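PDB 6SK1: L-2,4-diaminobutyric acid acetyltransferase, which catalyses the transfer of an acetyl group from acetyl-coenzyme A to L-2,4-diaminobutyric acid, a step on the route to ectoine. Local coordinates for residues Asp43-Tyr48 with Phe87-Ala92; Asn58-Ile63 with Ala76-Arg81. All coordinates share one frame; numbering follows the deposited sequence. Where two conformers were deposited one is given.

Contact 1 (Asp43-Tyr48 with Phe87-Ala92). With COA (coenzyme A), chain B.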
loop_
_atom_site.group_PDB
_atom_site.type_symbol
_atom_site.label_atom_id
_atom_site.label_comp_id
_atom_site.label_asym_id
_atom_site.label_seq_id
_atom_site.Cartn_x
_atom_site.Cartn_y
_atom_site.Cartn_z
ATOM N N ASP A 43 9.844 0.033 8.543
ATOM C CA ASP A 43 8.549 -0.028 7.819
ATOM C C ASP A 43 8.776 0.020 6.320
ATOM O O ASP A 43 7.911 0.394 5.587
ATOM C CB ASP A 43 7.675 1.065 8.332
ATOM C CG ASP A 43 7.444 0.917 9.821
ATOM O OD1 ASP A 43 7.181 -0.160 10.291
ATOM O OD2 ASP A 43 7.480 1.958 10.492
ATOM N N LEU A 44 9.932 -0.377 5.844
ATOM C CA LEU A 44 10.255 -0.411 4.391
ATOM C C LEU A 44 9.317 -1.420 3.721
ATOM O O LEU A 44 9.264 -2.589 4.106
ATOM C CB LEU A 44 11.708 -0.823 4.182
ATOM C CG LEU A 44 12.239 -0.898 2.767
ATOM C CD1 LEU A 44 12.211 0.449 2.092
ATOM C CD2 LEU A 44 13.638 -1.512 2.808
ATOM N N ASN A 45 8.701 -0.971 2.630
ATOM C CA ASN A 45 7.906 -1.849 1.785
ATOM C C ASN A 45 8.710 -2.305 0.585
ATOM O O ASN A 45 9.859 -1.938 0.407
ATOM C CB ASN A 45 6.615 -1.104 1.418
ATOM C CG ASN A 45 5.841 -0.713 2.615
ATOM O OD1 ASN A 45 5.770 0.591 2.852
ATOM N ND2 ASN A 45 5.523 -1.560 3.440
ATOM N N SER A 46 8.059 -3.134 -0.228
ATOM C CA SER A 46 8.742 -3.634 -1.413
ATOM C C SER A 46 8.957 -2.505 -2.423
ATOM O O SER A 46 8.173 -1.620 -2.538
ATOM C CB SER A 46 8.003 -4.782 -2.067
ATOM O OG SER A 46 6.748 -4.376 -2.643
ATOM N N PRO A 47 9.968 -2.655 -3.303
ATOM C CA PRO A 47 10.044 -1.790 -4.447
ATOM C C PRO A 47 8.805 -1.700 -5.259
ATOM O O PRO A 47 8.369 -0.608 -5.690
ATOM C CB PRO A 47 11.261 -2.342 -5.249
ATOM C CG PRO A 47 12.073 -3.023 -4.227
ATOM C CD PRO A 47 11.104 -3.589 -3.221
ATOM N N TYR A 48 8.192 -2.863 -5.513
ATOM C CA TYR A 48 6.933 -2.918 -6.245
ATOM C C TYR A 48 5.867 -2.015 -5.642
ATOM O O TYR A 48 5.139 -1.312 -6.396
ATOM C CB TYR A 48 6.465 -4.378 -6.323
ATOM C CG TYR A 48 5.187 -4.655 -7.086
ATOM C CD1 TYR A 48 5.037 -4.304 -8.386
ATOM C CD2 TYR A 48 4.144 -5.315 -6.487
ATOM C CE1 TYR A 48 3.860 -4.649 -9.093
ATOM C CE2 TYR A 48 2.994 -5.600 -7.167
ATOM C CZ TYR A 48 2.895 -5.255 -8.405
ATOM O OH TYR A 48 1.730 -5.588 -9.170
ATOM N N PHE A 87 -4.976 9.528 5.087
ATOM C CA PHE A 87 -4.097 8.811 5.983
ATOM C C PHE A 87 -2.693 8.924 5.427
ATOM O O PHE A 87 -2.441 8.433 4.298
ATOM C CB PHE A 87 -4.530 7.362 6.145
ATOM C CG PHE A 87 -3.838 6.666 7.260
ATOM C CD1 PHE A 87 -2.566 6.217 7.088
ATOM C CD2 PHE A 87 -4.440 6.489 8.478
ATOM C CE1 PHE A 87 -1.896 5.655 8.115
ATOM C CE2 PHE A 87 -3.768 5.967 9.525
ATOM C CZ PHE A 87 -2.492 5.532 9.375
ATOM N N VAL A 88 -1.779 9.533 6.181
ATOM C CA VAL A 88 -0.370 9.649 5.790
ATOM C C VAL A 88 0.370 8.472 6.371
ATOM O O VAL A 88 0.404 8.287 7.575
ATOM C CB VAL A 88 0.234 10.961 6.241
ATOM C CG1 VAL A 88 1.719 10.984 5.898
ATOM C CG2 VAL A 88 -0.483 12.153 5.615
ATOM N N TRP A 89 0.864 7.575 5.513
ATOM C CA TRP A 89 1.445 6.354 6.079
ATOM C C TRP A 89 2.935 6.280 6.047
ATOM O O TRP A 89 3.487 5.431 6.731
ATOM C CB TRP A 89 0.815 5.183 5.615
ATOM C CG TRP A 89 0.952 4.890 4.174
ATOM C CD1 TRP A 89 0.286 5.485 3.147
ATOM C CD2 TRP A 89 1.549 3.662 3.650
ATOM N NE1 TRP A 89 0.613 4.847 1.945
ATOM C CE2 TRP A 89 1.340 3.676 2.203
ATOM C CE3 TRP A 89 2.226 2.499 4.244
ATOM C CZ2 TRP A 89 1.772 2.618 1.369
ATOM C CZ3 TRP A 89 2.645 1.516 3.393
ATOM C CH2 TRP A 89 2.399 1.522 1.949
ATOM N N GLN A 90 3.599 7.105 5.235
ATOM C CA GLN A 90 5.049 7.142 5.283
ATOM C C GLN A 90 5.542 8.524 5.009
ATOM O O GLN A 90 5.043 9.212 4.096
ATOM C CB GLN A 90 5.667 6.186 4.279
ATOM C CG GLN A 90 7.133 5.800 4.494
ATOM C CD GLN A 90 7.416 4.241 4.095
ATOM O OE1 GLN A 90 6.919 3.637 3.049
ATOM N NE2 GLN A 90 8.137 3.533 5.020
ATOM N N VAL A 91 6.560 9.029 5.747
ATOM C CA VAL A 91 7.229 10.292 5.462
ATOM C C VAL A 91 8.681 9.999 5.707
ATOM O O VAL A 91 9.023 9.406 6.727
ATOM C CB VAL A 91 6.807 11.505 6.331
ATOM C CG1 VAL A 91 7.318 12.725 5.653
ATOM C CG2 VAL A 91 5.337 11.553 6.552
ATOM N N ALA A 92 9.565 10.419 4.832
ATOM C CA ALA A 92 11.024 10.149 4.951
ATOM C C ALA A 92 11.756 11.306 4.338
ATOM O O ALA A 92 11.468 11.727 3.231
ATOM C CB ALA A 92 11.374 8.854 4.350
HETATM N N1A COA B . 13.887 17.138 16.886
HETATM C C2A COA B . 12.980 18.017 17.186
HETATM N N3A COA B . 12.201 18.674 16.340
HETATM C C4A COA B . 12.399 18.285 15.056
HETATM C C5A COA B . 13.332 17.354 14.630
HETATM C C6A COA B . 14.149 16.702 15.615
HETATM N N6A COA B . 15.056 15.805 15.317
HETATM N N7A COA B . 13.275 17.181 13.254
HETATM C C8A COA B . 12.322 18.033 12.952
HETATM N N9A COA B . 11.771 18.698 13.931
HETATM C C1B COA B . 10.684 19.614 13.863
HETATM C C2B COA B . 10.893 20.884 13.105
HETATM O O2B COA B . 11.451 21.877 14.035
HETATM C C3B COA B . 9.558 21.264 12.515
HETATM O O3B COA B . 8.721 21.805 13.577
HETATM P P3B COA B . 7.704 23.050 13.341
HETATM O O7A COA B . 6.681 22.506 12.410
HETATM O O8A COA B . 7.253 23.369 14.817
HETATM O O9A COA B . 8.568 24.123 12.761
HETATM C C4B COA B . 8.997 19.884 12.210
HETATM O O4B COA B . 9.642 18.975 13.077
HETATM C C5B COA B . 9.244 19.409 10.810
HETATM O O5B COA B . 10.600 19.668 10.408
HETATM P P1A COA B . 11.183 19.360 8.999
HETATM O O1A COA B . 12.542 19.985 8.924
HETATM O O2A COA B . 10.163 19.715 7.952
HETATM O O3A COA B . 11.348 17.789 9.046
HETATM P P2A COA B . 12.351 16.900 8.214
HETATM O O4A COA B . 12.396 17.404 6.796
HETATM O O5A COA B . 13.668 16.774 8.945
HETATM O O6A COA B . 11.631 15.467 8.199
HETATM C CBP COA B . 11.058 13.388 9.207
HETATM C CCP COA B . 11.020 14.876 9.369
HETATM C CDP COA B . 10.181 12.840 10.308
HETATM C CEP COA B . 10.419 13.034 7.875
HETATM C CAP COA B . 12.483 12.828 9.272
HETATM O OAP COA B . 12.996 13.063 10.642
HETATM C C9P COA B . 12.593 11.400 8.954
HETATM O O9P COA B . 12.694 11.058 7.778
HETATM N N8P COA B . 12.573 10.553 9.935
HETATM C C7P COA B . 12.858 9.102 9.692
HETATM C C6P COA B . 11.644 8.514 9.031
HETATM C C5P COA B . 10.414 8.667 9.894
HETATM O O5P COA B . 10.506 8.414 11.045
HETATM N N4P COA B . 9.219 9.070 9.351
HETATM C C3P COA B . 8.023 9.221 9.961
HETATM C C2P COA B . 7.406 7.825 10.103
HETATM S S1P COA B . 6.798 7.139 8.442
#
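Gln-90 reaches out from strand 85-93 and binds the backbone of Asp-43 in the loop before helix 47-56. Its CB leads away from the strand toward that loop. CG lies anti to the backbone N (chi1 -162°) and passes the thiol end of coenzyme A, with Gln-90 CG 4.2 Å from S1P. The chain then bends at chi2, which brings CD to 4.2 Å from Asp-43 O. At the tip, Gln-90 NE2 donates to Asp-43 O at 3.2 Å, with an N-H...O angle of 149°. The donor comes in from well above the carbonyl plane, away from the lone-pair directions. The other amide atom, OE1, is hydrogen-bonded to Tyr-50 OH, which also takes the backbone N of Asn-45. The Asp-43 carboxylate is turned elsewhere, with OD1 hydrogen-bonded to His-165.

Asn-45 meets Trp-89 from the opposite direction. Its CG is 4.0 Å from Trp-89 CZ3, on the six-membered ring, and amide and ring planes are 45° apart.

Two consecutive residues of the strand, Trp-89 and Gln-90, pair with the single residue Ser-75 of strand 69-79, a classic beta bulge. Just past it, Val-91 O accepts a hydrogen bond from coenzyme A N4P at 2.7 Å. Gln-90 CA is 3.6 Å from S1P. A bulged strand that binds pantetheine through its backbone is a hallmark of the GNAT fold. Both ends of the buried Gln-90 amide are thus engaged, which fixes its rotation and ties the loop to the strand beside the cofactor thiol.

Contact 2 (Asn58-Ile63 with Ala76-Arg81); sequences NDTCMI and AFRSPR
Thr-60 and Ala-76 bring their CA atoms to 5.3 Å where the antiparallel hairpin of strands 61-66 and 69-79 meets the turn after helix 47-56. Cys-61 N closes that turn by bonding back to Asn-58 O.

The side chain of Thr-60 carries the contact. OG1 stands between the backbone N and the carbonyl carbon (chi1 52°), which aims it across the gap. Thr-60 OG1 donates to Ala-76 O at 2.7 Å, approaching from above the carbonyl plane. It is also hydrogen-bonded to Phe-57 O, so one hydroxyl serves two carbonyl oxygens, which probably share its single proton. On the other branch, Thr-60 CG2 comes within 4.3 Å of CG in the aliphatic part of Arg-78. Ala-76 CB rests 3.3 Å from Thr-60 O. Cys-61 SG makes a looser approach, 4.0 Å from Ala-76 N.

Leu-86 of the next strand packs against Thr-60, Ala-76 and Arg-78. The guanidinium of Arg-78 turns elsewhere, to the carbonyl oxygens of Pro-83, Ala-115 and His-117.

A valine here would have no hydroxyl and would probably leave the Ala-76 and Phe-57 carbonyl oxygens without this shared partner.

The hydroxyl thus links the turn after helix 47-56, through Phe-57 O, to strand 69-79, at the end of the hairpin far from its connecting loop.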
loop_
_atom_site.group_PDB
_atom_site.type_symbol
_atom_site.label_atom_id
_atom_site.label_comp_id
_atom_site.label_asym_id
_atom_site.label_seq_id
_atom_site.Cartn_x
_atom_site.Cartn_y
_atom_site.Cartn_z
ATOM N N ASN A 58 -0.560 8.711 -6.963
ATOM C CA ASN A 58 0.424 9.814 -6.893
ATOM C C ASN A 58 -0.291 11.135 -6.659
ATOM O O ASN A 58 0.390 12.056 -6.207
ATOM C CB ASN A 58 1.456 9.737 -8.011
ATOM C CG ASN A 58 0.881 10.173 -9.269
ATOM O OD1 ASN A 58 -0.319 10.259 -9.423
ATOM N ND2 ASN A 58 1.781 10.228 -10.241
ATOM N N ASP A 59 -1.617 11.225 -6.688
ATOM C CA ASP A 59 -2.293 12.442 -6.368
ATOM C C ASP A 59 -2.245 12.760 -4.875
ATOM O O ASP A 59 -2.517 13.881 -4.454
ATOM C CB ASP A 59 -3.809 12.432 -6.790
ATOM C CG ASP A 59 -4.017 12.419 -8.263
ATOM O OD1 ASP A 59 -3.336 13.103 -8.980
ATOM O OD2 ASP A 59 -4.816 11.503 -8.672
ATOM N N THR A 60 -1.889 11.744 -4.069
ATOM C CA THR A 60 -1.772 11.852 -2.639
ATOM C C THR A 60 -0.386 11.512 -2.153
ATOM O O THR A 60 -0.225 11.185 -0.945
ATOM C CB THR A 60 -2.829 11.056 -1.877
ATOM O OG1 THR A 60 -2.852 9.727 -2.338
ATOM C CG2 THR A 60 -4.194 11.674 -2.185
ATOM N N CYS A 61 0.634 11.652 -3.005
ATOM C CA CYS A 61 2.029 11.488 -2.626
ATOM C C CYS A 61 2.830 12.664 -3.107
ATOM O O CYS A 61 2.419 13.420 -4.011
ATOM C CB CYS A 61 2.630 10.193 -3.207
ATOM S SG CYS A 61 1.794 8.666 -2.651
ATOM N N MET A 62 4.055 12.827 -2.593
ATOM C CA MET A 62 4.973 13.869 -3.051
ATOM C C MET A 62 6.385 13.423 -2.881
ATOM O O MET A 62 6.670 12.685 -1.901
ATOM C CB MET A 62 4.733 15.154 -2.305
ATOM C CG MET A 62 5.341 16.376 -3.003
ATOM S SD MET A 62 4.399 17.005 -4.427
ATOM C CE MET A 62 3.009 17.704 -3.626
ATOM N N ILE A 63 7.265 13.815 -3.743
ATOM C CA ILE A 63 8.753 13.651 -3.697
ATOM C C ILE A 63 9.350 15.036 -3.522
ATOM O O ILE A 63 8.889 15.987 -4.133
ATOM C CB ILE A 63 9.255 13.081 -5.033
ATOM C CG1 ILE A 63 9.023 11.630 -4.942
ATOM C CG2 ILE A 63 10.722 13.433 -5.356
ATOM C CD1 ILE A 63 9.579 10.786 -6.072
ATOM N N ALA A 76 0.417 8.944 1.068
ATOM C CA ALA A 76 -0.881 9.016 1.723
ATOM C C ALA A 76 -1.908 8.414 0.840
ATOM O O ALA A 76 -1.720 8.268 -0.353
ATOM C CB ALA A 76 -1.245 10.453 2.104
ATOM N N PHE A 77 -3.049 8.116 1.413
ATOM C CA PHE A 77 -4.240 7.704 0.646
ATOM C C PHE A 77 -5.458 8.350 1.275
ATOM O O PHE A 77 -5.525 8.586 2.488
ATOM C CB PHE A 77 -4.395 6.151 0.623
ATOM C CG PHE A 77 -4.433 5.486 1.934
ATOM C CD1 PHE A 77 -5.635 5.374 2.641
ATOM C CD2 PHE A 77 -3.293 5.004 2.540
ATOM C CE1 PHE A 77 -5.665 4.729 3.872
ATOM C CE2 PHE A 77 -3.356 4.346 3.753
ATOM C CZ PHE A 77 -4.556 4.253 4.430
ATOM N N ARG A 78 -6.451 8.576 0.432
ATOM C CA ARG A 78 -7.775 8.925 0.966
ATOM C C ARG A 78 -8.459 7.623 1.381
ATOM O O ARG A 78 -8.477 6.651 0.603
ATOM C CB ARG A 78 -8.578 9.692 -0.072
ATOM C CG ARG A 78 -7.956 11.092 -0.293
ATOM C CD ARG A 78 -8.534 12.157 -1.246
ATOM N NE ARG A 78 -9.698 12.699 -0.569
ATOM C CZ ARG A 78 -10.228 13.851 -0.859
ATOM N NH1 ARG A 78 -11.310 14.136 -0.216
ATOM N NH2 ARG A 78 -9.695 14.755 -1.752
ATOM N N SER A 79 -8.956 7.539 2.598
ATOM C CA SER A 79 -9.523 6.325 3.073
ATOM C C SER A 79 -10.671 5.878 2.212
ATOM O O SER A 79 -11.612 6.635 1.984
ATOM C CB SER A 79 -10.030 6.555 4.491
ATOM O OG SER A 79 -10.748 5.411 4.953
ATOM N N PRO A 80 -10.681 4.637 1.706
ATOM C CA PRO A 80 -11.794 4.200 0.836
ATOM C C PRO A 80 -13.163 4.422 1.490
ATOM O O PRO A 80 -14.111 4.888 0.787
ATOM C CB PRO A 80 -11.454 2.721 0.549
ATOM C CG PRO A 80 -9.973 2.712 0.568
ATOM C CD PRO A 80 -9.531 3.705 1.666
ATOM N N ARG A 81 -13.335 4.039 2.727
ATOM C CA ARG A 81 -14.645 4.148 3.356
ATOM C C ARG A 81 -14.984 5.605 3.669
ATOM O O ARG A 81 -16.174 5.923 3.861
ATOM C CB ARG A 81 -14.734 3.378 4.594
ATOM C CG ARG A 81 -14.822 1.874 4.333
ATOM C CD ARG A 81 -14.872 1.137 5.625
ATOM N NE ARG A 81 -14.984 -0.299 5.429
ATOM C CZ ARG A 81 -14.832 -1.199 6.401
ATOM N NH1 ARG A 81 -14.972 -2.476 6.062
ATOM N NH2 ARG A 81 -14.548 -0.869 7.615
#

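Overall arrangement
Both segments of contact 2 fall within the chain between the two segments of contact 1, and the centres of the two contacts are 12 Å apart. Neighbouring strands 69-79 and 85-93 join them in one sheet. Phe-87 N and Phe-77 O are 2.8 Å apart, a probable hydrogen bond. The rings of Trp-89 and Phe-77 also meet, with Trp-89 CD1 3.7 Å from Phe-77 CD2. The Trp-89 and Phe-77 side chains each lie about 4 Å from a bound acetate, probably from the crystallisation liquor. Contact 1 lies directly at the coenzyme A thiol, whereas the Ala-76 side chain of contact 2 is about 11 Å from the cofactor. Both contacts touch the second subunit.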